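Local coordinates for heat shock protein, putative (Plasmodium falciparum, PDB 1Y6Z) that is the middle domain of an Hsp90-family protein that probably acts as an ATP-dependent protein-folding chaperone, at residues B[63-67]-B[156-160]; B[136-140]-B[171-175]; B[205-209]-B[240-244]. All coordinates share one frame; numbering follows the deposited sequence. Where two conformers were deposited one is given.

Overall arrangement
From the N terminus, the chain first builds a mixed five-stranded sheet, and the loop after strand 47-53 supplies residues 63-67. Contact 1 brings this loop against helix 145-164, closing 88 intervening residues. Contact 2 starts inside that span, on helix 121-141, and ends beyond it, at residues 171-175, closing 30 residues; contacts 1 and 2 therefore cross, and Leu158 touches both Met136 and Leu175. Contact 3 follows in series, also closing 30 residues as it pairs strand 204-208 of the parallel three-stranded sheet with helix 237-249. Lys159 CB meets Cys242 CB at 3.9 Å, so helix 145-164 connects contacts 1 and 3, whose centres lie about 18 Å apart.

Contact 1 of 3, residues B[63-67]-B[156-160]; sequences KNMFD and KYLKI
Tyr157 of helix 145-164 reaches the loop 63-67 with its phenol, and its OH donates a short hydrogen bond to Met65 O at 2.6 Å. The C=O...donor angle of 126° and a donor lying in the carbonyl plane put the hydroxyl on a lone pair. Beside that bond the packing is closest. The rings of Tyr157 and Phe66 form an offset edge-to-face pair, planes at 83° and centroids 5.7 Å apart, with the Tyr157 edge turned toward the Phe66 face. Ile160 fills the next position: its CD1 lies 3.4 Å from Met65 SD, the two side chains meeting tip to tip, and 3.7 Å from Phe66 CZ. Met65 bends at its last torsion (chi3 -48°), which folds CE back toward the same methyl that SD touches. Met65 SD also makes a more distant Met-aromatic contact above the Tyr157 face, 5.3 Å from the ring centroid. Ile238 of helix 237-249 touches both Met65 and Ile160.

The side of the partly exposed Lys156 is looser. Its extended chain slides past Met65 in the opposite direction, and the Met65 CG to Lys156 NZ approach is 4.1 Å. Within the loop, Asn64 OD1 accepts from Phe66 N in an Asx turn. The chemistry implies that one directed phenol-carbonyl bond probably sets the register of this Hsp90 middle-domain loop on the helix, while apolar and aromatic packing supplies most of the interface.

Contact 2 of 3, residues B[136-140]-B[171-175]; sequences MKGLK and EIASL
Leu175 projects between Met136 and Lys140 of helix 121-141, and its two methyls divide the apolar part of the contact. Leu175 CD1 lies 3.9 Å from Met136 CB, the two side chains crossing at about a right angle. Leu175 CD2 instead meets the aliphatic portions of two lysines: Lys140 CD at 3.8 Å and Lys137 CG at 3.9 Å. Leu175 CG stands anti to the carbonyl carbon (chi1 -57°), which directs the branched end of the side chain toward helix 121-141. Phe150 and Leu158 of helix 145-164 also touch Met136, continuing this apolar packing beyond the two segments.

The arrangement lies in the helical connection between the large five-stranded alpha/beta part and the small three-stranded one, consistent with Hsp90 middle domains: helix 121-141 and the short helix 169-173 are successive neighbours of helix 145-164, and the chain turns back past it to bring residues 171-175 against 136-140.

Polar contacts gather round the end of Lys140. With CG anti to the backbone N (chi1 -174°) and an extended chain beyond, Lys140 NZ comes to 2.7 Å from Ser174 O. A salt bridge to Asp189 is its strongest polar interaction. Two waters extend the network: one accepts from Lys140 NZ and donates to Leu175 O at 2.6 Å, while the other accepts from NZ and donates to Ser174 OG. Ser174 OG in turn donates to Glu171 O at 2.6 Å, tilted 27° from the carbonyl plane, tying the serine back to the preceding helical turn.

Among charged groups, Lys137 and Glu171 have opposite signs but remain apart, with NZ and OE2 separated by 5.2 Å.

Contact 3 of 3, residues B[205-209]-B[240-244]; sequences YYISG and EFCLS
Tyr206, with its ring edge, and Ser208, with OG, both meet the Glu240 carboxylate where strand 204-208 packs against helix 237-249. The helix joins parallel strands 231-234 and 256-258, the outer two of a three-stranded sheet, in a beta-alpha-beta crossover, and it packs on the central strand 204-208 in the small alpha/beta part of the Hsp90 middle domain; the short axes approach to 10.0 Å at 152°, close to antiparallel.

The two carboxylate oxygens have different surroundings. Glu240 OE2 accepts from Ser208 OG at a very short 2.4 Å, a value to be read with caution, and also from Ser234 OG on strand 231-234. For Glu240 OE1, Tyr206 OH offers a bond at 3.3 Å that is weak and not settled. Glu240 OE1 also sits near the plane of the tyrosine ring, at its edge, 3.3 Å from Tyr206 CE1. Glu240 reaches this position by bending at chi2 (70°).

Backbone polar groups of Tyr206 are paired with Leu257 and Val259. Its ring also receives a CH-pi contact: Leu243 CB lies 3.6 Å from the Tyr206 centroid, 7° off the ring normal.

Contact 1 of 3, residues B[63-67]-B[156-160]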
ATOM      1  N   LYS B  63     -10.440 -26.620 -14.238  1.00 35.26           N
ATOM      2  CA  LYS B  63     -10.779 -26.958 -15.640  1.00 37.00           C
ATOM      3  C   LYS B  63     -10.648 -25.725 -16.522  1.00 38.55           C
ATOM      4  O   LYS B  63      -9.859 -25.729 -17.442  1.00 40.59           O
ATOM      5  CB  LYS B  63     -12.165 -27.588 -15.773  1.00 36.69           C
ATOM      6  CG  LYS B  63     -12.264 -29.031 -15.221  1.00 36.03           C
ATOM      7  CD  LYS B  63     -13.750 -29.499 -15.217  1.00 35.82           C
ATOM      8  CE  LYS B  63     -13.930 -30.892 -14.592  1.00 33.94           C
ATOM      9  NZ  LYS B  63     -15.328 -31.203 -14.168  1.00 32.77           N
ATOM     10  N   ASN B  64     -11.423 -24.690 -16.248  1.00 38.96           N
ATOM     11  CA  ASN B  64     -11.181 -23.362 -16.813  1.00 40.05           C
ATOM     12  C   ASN B  64     -10.621 -22.392 -15.759  1.00 39.78           C
ATOM     13  O   ASN B  64     -11.006 -22.446 -14.595  1.00 39.36           O
ATOM     14  CB  ASN B  64     -12.485 -22.761 -17.351  1.00 39.63           C
ATOM     15  CG  ASN B  64     -12.256 -21.503 -18.191  1.00 43.53           C
ATOM     16  OD1 ASN B  64     -12.800 -20.428 -17.880  1.00 44.97           O
ATOM     17  ND2 ASN B  64     -11.410 -21.623 -19.250  1.00 43.01           N
ATOM     18  N   MET B  65      -9.794 -21.448 -16.193  1.00 39.82           N
ATOM     19  CA  MET B  65      -9.322 -20.382 -15.296  1.00 40.03           C
ATOM     20  C   MET B  65     -10.421 -19.702 -14.520  1.00 40.52           C
ATOM     21  O   MET B  65     -10.216 -19.253 -13.392  1.00 39.16           O
ATOM     22  CB  MET B  65      -8.554 -19.314 -16.066  1.00 41.07           C
ATOM     23  CG  MET B  65      -7.080 -19.539 -16.079  1.00 39.52           C
ATOM     24  SD  MET B  65      -6.340 -17.977 -16.412  1.00 37.55           S
ATOM     25  CE  MET B  65      -7.274 -17.433 -17.778  1.00 42.25           C
ATOM     26  N   PHE B  66     -11.584 -19.576 -15.124  1.00 40.74           N
ATOM     27  CA  PHE B  66     -12.668 -18.934 -14.410  1.00 43.50           C
ATOM     28  C   PHE B  66     -13.871 -19.849 -14.339  1.00 46.06           C
ATOM     29  O   PHE B  66     -14.106 -20.630 -15.275  1.00 46.42           O
ATOM     30  CB  PHE B  66     -12.971 -17.542 -14.993  1.00 42.16           C
ATOM     31  CG  PHE B  66     -11.781 -16.595 -14.921  1.00 40.95           C
ATOM     32  CD1 PHE B  66     -11.459 -15.948 -13.719  1.00 39.36           C
ATOM     33  CD2 PHE B  66     -10.983 -16.367 -16.038  1.00 40.24           C
ATOM     34  CE1 PHE B  66     -10.333 -15.085 -13.639  1.00 37.34           C
ATOM     35  CE2 PHE B  66      -9.881 -15.485 -15.977  1.00 39.70           C
ATOM     36  CZ  PHE B  66      -9.550 -14.863 -14.763  1.00 36.96           C
ATOM     37  N   ASP B  67     -14.532 -19.822 -13.177  1.00 49.88           N
ATOM     38  CA  ASP B  67     -15.775 -20.558 -12.873  1.00 52.85           C
ATOM     39  C   ASP B  67     -16.888 -19.571 -13.127  1.00 54.35           C
ATOM     40  O   ASP B  67     -16.908 -18.488 -12.539  1.00 54.22           O
ATOM     41  CB  ASP B  67     -15.795 -21.000 -11.395  1.00 52.99           C
ATOM     42  CG  ASP B  67     -17.123 -21.692 -10.956  1.00 55.24           C
ATOM     43  OD1 ASP B  67     -17.509 -21.539  -9.766  1.00 53.01           O
ATOM     44  OD2 ASP B  67     -17.756 -22.411 -11.772  1.00 57.87           O
ATOM     45  N   LYS B 156      -0.824 -16.652 -12.455  1.00 21.99           N
ATOM     46  CA  LYS B 156      -1.594 -16.369 -13.649  1.00 22.86           C
ATOM     47  C   LYS B 156      -2.730 -15.404 -13.347  1.00 21.22           C
ATOM     48  O   LYS B 156      -3.038 -14.529 -14.170  1.00 21.04           O
ATOM     49  CB  LYS B 156      -2.145 -17.668 -14.283  1.00 23.85           C
ATOM     50  CG  LYS B 156      -2.932 -18.557 -13.267  1.00 25.75           C
ATOM     51  CD  LYS B 156      -3.179 -19.966 -13.873  1.00 26.00           C
ATOM     52  CE  LYS B 156      -4.347 -20.638 -13.145  1.00 28.50           C
ATOM     53  NZ  LYS B 156      -4.661 -22.007 -13.844  1.00 31.55           N
ATOM     54  N   TYR B 157      -3.347 -15.538 -12.154  1.00 19.98           N
ATOM     55  CA  TYR B 157      -4.480 -14.645 -11.786  1.00 20.26           C
ATOM     56  C   TYR B 157      -3.985 -13.202 -11.592  1.00 20.20           C
ATOM     57  O   TYR B 157      -4.642 -12.265 -11.965  1.00 21.53           O
ATOM     58  CB  TYR B 157      -5.194 -15.139 -10.524  1.00 18.52           C
ATOM     59  CG  TYR B 157      -5.973 -16.368 -10.829  1.00 21.82           C
ATOM     60  CD1 TYR B 157      -5.496 -17.617 -10.483  1.00 25.63           C
ATOM     61  CD2 TYR B 157      -7.150 -16.281 -11.537  1.00 23.45           C
ATOM     62  CE1 TYR B 157      -6.266 -18.793 -10.808  1.00 26.25           C
ATOM     63  CE2 TYR B 157      -7.944 -17.455 -11.858  1.00 25.95           C
ATOM     64  CZ  TYR B 157      -7.500 -18.675 -11.496  1.00 27.07           C
ATOM     65  OH  TYR B 157      -8.213 -19.836 -11.883  1.00 27.17           O
ATOM     66  N   LEU B 158      -2.840 -13.078 -10.982  1.00 21.63           N
ATOM     67  CA  LEU B 158      -2.275 -11.723 -10.741  1.00 24.12           C
ATOM     68  C   LEU B 158      -1.977 -11.043 -12.072  1.00 23.38           C
ATOM     69  O   LEU B 158      -2.279  -9.859 -12.258  1.00 23.87           O
ATOM     70  CB  LEU B 158      -1.048 -11.865  -9.870  1.00 23.29           C
ATOM     71  CG  LEU B 158      -1.302 -11.883  -8.357  1.00 27.86           C
ATOM     72  CD1 LEU B 158      -2.179 -13.070  -7.862  1.00 23.73           C
ATOM     73  CD2 LEU B 158       0.078 -11.862  -7.621  1.00 26.30           C
ATOM     74  N   LYS B 159      -1.490 -11.842 -13.047  1.00 24.17           N
ATOM     75  CA  LYS B 159      -1.146 -11.340 -14.411  1.00 22.39           C
ATOM     76  C   LYS B 159      -2.385 -10.835 -15.069  1.00 23.22           C
ATOM     77  O   LYS B 159      -2.368  -9.759 -15.646  1.00 20.62           O
ATOM     78  CB  LYS B 159      -0.447 -12.416 -15.234  1.00 22.93           C
ATOM     79  CG  LYS B 159       1.031 -12.580 -14.870  1.00 25.13           C
ATOM     80  CD  LYS B 159       1.589 -13.898 -15.443  1.00 27.36           C
ATOM     81  CE  LYS B 159       2.948 -14.240 -14.878  1.00 30.03           C
ATOM     82  NZ  LYS B 159       3.180 -15.728 -15.219  1.00 30.99           N
ATOM     83  N   ILE B 160      -3.495 -11.576 -14.905  1.00 24.07           N
ATOM     84  CA  ILE B 160      -4.822 -11.110 -15.388  1.00 24.54           C
ATOM     85  C   ILE B 160      -5.271  -9.848 -14.632  1.00 23.80           C
ATOM     86  O   ILE B 160      -5.814  -8.927 -15.240  1.00 24.75           O
ATOM     87  CB  ILE B 160      -5.870 -12.224 -15.316  1.00 25.13           C
ATOM     88  CG1 ILE B 160      -5.589 -13.279 -16.392  1.00 27.98           C
ATOM     89  CG2 ILE B 160      -7.346 -11.677 -15.498  1.00 26.81           C
ATOM     90  CD1 ILE B 160      -6.072 -14.634 -15.936  1.00 37.08           C
TER

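Contact 2 of 3, residues B[136-140]-B[171-175]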
ATOM      1  N   MET B 136      -1.102 -10.634   0.181  0.50 20.69           N
ATOM      2  CA  MET B 136      -0.088 -11.100  -0.814  0.50 20.13           C
ATOM      3  C   MET B 136       1.213 -10.387  -0.585  0.50 21.35           C
ATOM      4  O   MET B 136       2.291 -11.005  -0.540  0.50 20.47           O
ATOM      5  CB  MET B 136      -0.550 -10.847  -2.272  0.50 20.10           C
ATOM      6  CG  MET B 136      -1.707 -11.744  -2.775  0.50 19.72           C
ATOM      7  SD  MET B 136      -2.355 -11.364  -4.422  0.50 18.31           S
ATOM      8  CE  MET B 136      -3.040  -9.774  -4.120  0.50 22.90           C
ATOM      9  N   LYS B 137       1.156  -9.073  -0.429  1.00 20.98           N
ATOM     10  CA  LYS B 137       2.454  -8.349  -0.221  1.00 22.92           C
ATOM     11  C   LYS B 137       3.187  -8.788   1.015  1.00 23.77           C
ATOM     12  O   LYS B 137       4.422  -8.832   1.039  1.00 23.12           O
ATOM     13  CB  LYS B 137       2.277  -6.857  -0.130  1.00 22.74           C
ATOM     14  CG  LYS B 137       2.085  -6.176  -1.441  1.00 26.91           C
ATOM     15  CD  LYS B 137       2.573  -4.724  -1.255  1.00 36.85           C
ATOM     16  CE  LYS B 137       1.719  -3.981  -0.240  1.00 39.14           C
ATOM     17  NZ  LYS B 137       2.257  -4.105   1.158  1.00 47.69           N
ATOM     18  N   GLY B 138       2.425  -9.117   2.053  1.00 24.81           N
ATOM     19  CA  GLY B 138       3.008  -9.724   3.252  1.00 24.91           C
ATOM     20  C   GLY B 138       3.609 -11.078   2.937  1.00 25.50           C
ATOM     21  O   GLY B 138       4.661 -11.430   3.451  1.00 26.99           O
ATOM     22  N   LEU B 139       2.924 -11.870   2.119  1.00 25.37           N
ATOM     23  CA  LEU B 139       3.431 -13.187   1.801  1.00 26.47           C
ATOM     24  C   LEU B 139       4.726 -13.064   0.998  1.00 27.45           C
ATOM     25  O   LEU B 139       5.666 -13.793   1.251  1.00 29.36           O
ATOM     26  CB  LEU B 139       2.385 -14.012   1.080  1.00 26.65           C
ATOM     27  CG  LEU B 139       2.581 -15.535   0.932  1.00 26.84           C
ATOM     28  CD1 LEU B 139       2.556 -16.256   2.292  1.00 30.95           C
ATOM     29  CD2 LEU B 139       1.505 -16.068   0.030  1.00 27.76           C
ATOM     30  N   LYS B 140       4.786 -12.121   0.072  1.00 27.38           N
ATOM     31  CA  LYS B 140       6.026 -11.803  -0.670  1.00 30.09           C
ATOM     32  C   LYS B 140       7.182 -11.377   0.271  1.00 32.97           C
ATOM     33  O   LYS B 140       8.295 -11.885   0.137  1.00 32.27           O
ATOM     34  CB  LYS B 140       5.776 -10.695  -1.672  1.00 29.19           C
ATOM     35  CG  LYS B 140       7.018 -10.415  -2.596  1.00 27.47           C
ATOM     36  CD  LYS B 140       6.666  -9.404  -3.624  1.00 25.91           C
ATOM     37  CE  LYS B 140       7.967  -8.955  -4.364  1.00 27.42           C
ATOM     38  NZ  LYS B 140       7.569  -8.097  -5.456  1.00 29.22           N
ATOM     39  N   GLU B 171       0.029  -1.900  -8.079  1.00 23.87           N
ATOM     40  CA  GLU B 171       0.306  -2.747  -6.931  1.00 24.39           C
ATOM     41  C   GLU B 171       0.369  -4.232  -7.323  1.00 24.08           C
ATOM     42  O   GLU B 171       1.248  -4.992  -6.851  1.00 23.43           O
ATOM     43  CB  GLU B 171      -0.764  -2.546  -5.862  1.00 25.90           C
ATOM     44  CG  GLU B 171      -0.549  -1.332  -5.014  1.00 28.54           C
ATOM     45  CD  GLU B 171      -1.205  -1.554  -3.665  1.00 35.91           C
ATOM     46  OE1 GLU B 171      -2.446  -1.418  -3.648  1.00 34.33           O
ATOM     47  OE2 GLU B 171      -0.493  -1.938  -2.675  1.00 36.24           O
ATOM     48  N   ILE B 172      -0.529  -4.625  -8.204  1.00 23.13           N
ATOM     49  CA  ILE B 172      -0.543  -6.041  -8.624  1.00 22.75           C
ATOM     50  C   ILE B 172       0.714  -6.317  -9.454  1.00 22.82           C
ATOM     51  O   ILE B 172       1.304  -7.383  -9.331  1.00 21.19           O
ATOM     52  CB  ILE B 172      -1.800  -6.400  -9.402  1.00 23.72           C
ATOM     53  CG1 ILE B 172      -3.080  -5.985  -8.628  1.00 21.15           C
ATOM     54  CG2 ILE B 172      -1.791  -7.935  -9.766  1.00 25.74           C
ATOM     55  CD1 ILE B 172      -4.394  -6.274  -9.420  1.00 20.44           C
ATOM     56  N   ALA B 173       1.038  -5.382 -10.347  1.00 23.20           N
ATOM     57  CA  ALA B 173       2.210  -5.445 -11.241  1.00 25.02           C
ATOM     58  C   ALA B 173       3.508  -5.638 -10.450  1.00 24.30           C
ATOM     59  O   ALA B 173       4.417  -6.367 -10.886  1.00 25.13           O
ATOM     60  CB  ALA B 173       2.270  -4.148 -12.108  1.00 25.39           C
ATOM     61  N   SER B 174       3.578  -5.019  -9.275  1.00 23.60           N
ATOM     62  CA  SER B 174       4.736  -5.131  -8.398  1.00 23.74           C
ATOM     63  C   SER B 174       4.971  -6.550  -7.850  1.00 23.04           C
ATOM     64  O   SER B 174       6.069  -6.847  -7.325  1.00 24.83           O
ATOM     65  CB  SER B 174       4.635  -4.087  -7.259  1.00 21.82           C
ATOM     66  OG  SER B 174       3.733  -4.452  -6.263  1.00 28.49           O
ATOM     67  N   LEU B 175       3.973  -7.434  -7.998  1.00 23.90           N
ATOM     68  CA  LEU B 175       4.008  -8.813  -7.429  1.00 22.47           C
ATOM     69  C   LEU B 175       4.390  -9.885  -8.441  1.00 22.78           C
ATOM     70  O   LEU B 175       4.849 -10.930  -8.037  1.00 22.47           O
ATOM     71  CB  LEU B 175       2.637  -9.229  -6.801  1.00 21.76           C
ATOM     72  CG  LEU B 175       2.101  -8.277  -5.678  1.00 23.68           C
ATOM     73  CD1 LEU B 175       0.635  -8.527  -5.215  1.00 26.14           C
ATOM     74  CD2 LEU B 175       3.116  -8.366  -4.514  1.00 24.11           C
TER
HETATM   75  O   HOH W   1       7.122 -10.649  -6.772  1.00 27.67           O
HETATM   76  O   HOH W   2       5.876  -5.718  -4.318  1.00 31.49           O

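Contact 3 of 3, residues B[205-209]-B[240-244]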
ATOM      1  N   TYR B 205      12.529  -4.119 -21.077  1.00 32.73           N
ATOM      2  CA  TYR B 205      12.303  -4.865 -22.322  1.00 33.11           C
ATOM      3  C   TYR B 205      11.760  -6.221 -22.029  1.00 32.75           C
ATOM      4  O   TYR B 205      12.095  -6.779 -21.013  1.00 31.28           O
ATOM      5  CB  TYR B 205      13.601  -5.004 -23.135  1.00 34.98           C
ATOM      6  CG  TYR B 205      14.126  -3.660 -23.577  1.00 35.77           C
ATOM      7  CD1 TYR B 205      15.035  -2.930 -22.777  1.00 37.03           C
ATOM      8  CD2 TYR B 205      13.677  -3.090 -24.768  1.00 39.19           C
ATOM      9  CE1 TYR B 205      15.497  -1.660 -23.188  1.00 37.51           C
ATOM     10  CE2 TYR B 205      14.130  -1.844 -25.191  1.00 40.15           C
ATOM     11  CZ  TYR B 205      15.041  -1.142 -24.406  1.00 38.98           C
ATOM     12  OH  TYR B 205      15.447   0.094 -24.849  1.00 39.21           O
ATOM     13  N   TYR B 206      10.930  -6.746 -22.928  1.00 33.44           N
ATOM     14  CA  TYR B 206      10.580  -8.160 -22.910  1.00 35.65           C
ATOM     15  C   TYR B 206      10.526  -8.787 -24.302  1.00 37.03           C
ATOM     16  O   TYR B 206      10.471  -8.080 -25.285  1.00 37.78           O
ATOM     17  CB  TYR B 206       9.246  -8.384 -22.174  1.00 36.05           C
ATOM     18  CG  TYR B 206       8.015  -8.021 -22.952  1.00 34.64           C
ATOM     19  CD1 TYR B 206       7.322  -8.996 -23.673  1.00 35.78           C
ATOM     20  CD2 TYR B 206       7.518  -6.729 -22.932  1.00 34.24           C
ATOM     21  CE1 TYR B 206       6.177  -8.680 -24.370  1.00 34.90           C
ATOM     22  CE2 TYR B 206       6.367  -6.399 -23.648  1.00 37.79           C
ATOM     23  CZ  TYR B 206       5.714  -7.395 -24.358  1.00 35.77           C
ATOM     24  OH  TYR B 206       4.571  -7.090 -25.044  1.00 39.83           O
ATOM     25  N   ILE B 207      10.523 -10.113 -24.356  1.00 39.29           N
ATOM     26  CA  ILE B 207      10.495 -10.853 -25.643  1.00 41.76           C
ATOM     27  C   ILE B 207       9.656 -12.141 -25.603  1.00 43.40           C
ATOM     28  O   ILE B 207       9.939 -13.050 -24.804  1.00 43.46           O
ATOM     29  CB  ILE B 207      11.934 -11.170 -26.158  1.00 40.83           C
ATOM     30  CG1 ILE B 207      11.889 -11.855 -27.537  1.00 42.91           C
ATOM     31  CG2 ILE B 207      12.759 -12.032 -25.154  1.00 41.13           C
ATOM     32  CD1 ILE B 207      13.181 -11.685 -28.342  1.00 40.16           C
ATOM     33  N   SER B 208       8.645 -12.217 -26.478  1.00 46.08           N
ATOM     34  CA  SER B 208       7.919 -13.483 -26.701  1.00 48.75           C
ATOM     35  C   SER B 208       8.885 -14.662 -26.906  1.00 50.26           C
ATOM     36  O   SER B 208       9.692 -14.684 -27.862  1.00 51.04           O
ATOM     37  CB  SER B 208       6.962 -13.369 -27.892  1.00 48.77           C
ATOM     38  OG  SER B 208       5.939 -12.405 -27.658  1.00 50.34           O
ATOM     39  N   GLY B 209       8.815 -15.622 -25.986  1.00 51.82           N
ATOM     40  CA  GLY B 209       9.626 -16.823 -26.026  1.00 53.84           C
ATOM     41  C   GLY B 209       8.736 -18.049 -26.111  1.00 56.12           C
ATOM     42  O   GLY B 209       7.507 -17.962 -25.926  1.00 56.14           O
ATOM     43  N   GLU B 240       2.169 -12.568 -21.982  1.00 39.36           N
ATOM     44  CA  GLU B 240       2.052 -11.643 -23.101  1.00 39.50           C
ATOM     45  C   GLU B 240       1.019 -10.528 -22.918  1.00 38.87           C
ATOM     46  O   GLU B 240       1.356  -9.367 -23.089  1.00 38.12           O
ATOM     47  CB  GLU B 240       1.855 -12.434 -24.412  1.00 40.64           C
ATOM     48  CG  GLU B 240       2.108 -11.648 -25.689  1.00 44.40           C
ATOM     49  CD  GLU B 240       3.578 -11.324 -25.905  1.00 52.62           C
ATOM     50  OE1 GLU B 240       3.881 -10.129 -26.165  1.00 52.92           O
ATOM     51  OE2 GLU B 240       4.425 -12.262 -25.813  1.00 54.81           O
ATOM     52  N   PHE B 241      -0.223 -10.857 -22.534  1.00 38.87           N
ATOM     53  CA  PHE B 241      -1.193  -9.789 -22.230  1.00 39.43           C
ATOM     54  C   PHE B 241      -0.806  -8.977 -21.016  1.00 37.06           C
ATOM     55  O   PHE B 241      -1.189  -7.808 -20.919  1.00 37.58           O
ATOM     56  CB  PHE B 241      -2.608 -10.308 -22.006  1.00 41.35           C
ATOM     57  CG  PHE B 241      -3.320 -10.669 -23.270  1.00 46.52           C
ATOM     58  CD1 PHE B 241      -3.687  -9.678 -24.188  1.00 50.52           C
ATOM     59  CD2 PHE B 241      -3.615 -12.003 -23.555  1.00 52.49           C
ATOM     60  CE1 PHE B 241      -4.334 -10.004 -25.389  1.00 52.84           C
ATOM     61  CE2 PHE B 241      -4.278 -12.349 -24.750  1.00 53.01           C
ATOM     62  CZ  PHE B 241      -4.637 -11.340 -25.672  1.00 49.39           C
ATOM     63  N   CYS B 242      -0.128  -9.610 -20.066  1.00 35.53           N
ATOM     64  CA  CYS B 242       0.260  -8.906 -18.847  1.00 34.70           C
ATOM     65  C   CYS B 242       1.262  -7.823 -19.229  1.00 34.93           C
ATOM     66  O   CYS B 242       1.081  -6.628 -18.952  1.00 33.14           O
ATOM     67  CB  CYS B 242       0.893  -9.857 -17.833  1.00 35.19           C
ATOM     68  SG  CYS B 242       1.560  -9.004 -16.322  1.00 32.48           S
ATOM     69  N   LEU B 243       2.321  -8.287 -19.871  1.00 36.13           N
ATOM     70  CA  LEU B 243       3.409  -7.381 -20.309  1.00 38.02           C
ATOM     71  C   LEU B 243       2.936  -6.274 -21.248  1.00 39.17           C
ATOM     72  O   LEU B 243       3.293  -5.138 -21.034  1.00 41.22           O
ATOM     73  CB  LEU B 243       4.599  -8.162 -20.856  1.00 36.80           C
ATOM     74  CG  LEU B 243       5.307  -8.822 -19.680  1.00 34.55           C
ATOM     75  CD1 LEU B 243       6.211  -9.983 -20.082  1.00 31.86           C
ATOM     76  CD2 LEU B 243       6.087  -7.734 -18.951  1.00 30.64           C
ATOM     77  N   SER B 244       2.067  -6.584 -22.203  1.00 41.34           N
ATOM     78  CA  SER B 244       1.485  -5.552 -23.094  1.00 42.43           C
ATOM     79  C   SER B 244       0.585  -4.513 -22.418  1.00 43.66           C
ATOM     80  O   SER B 244       0.419  -3.394 -22.911  1.00 43.71           O
ATOM     81  CB  SER B 244       0.698  -6.222 -24.215  1.00 43.18           C
ATOM     82  OG  SER B 244      -0.557  -5.546 -24.332  1.00 44.83           O
TER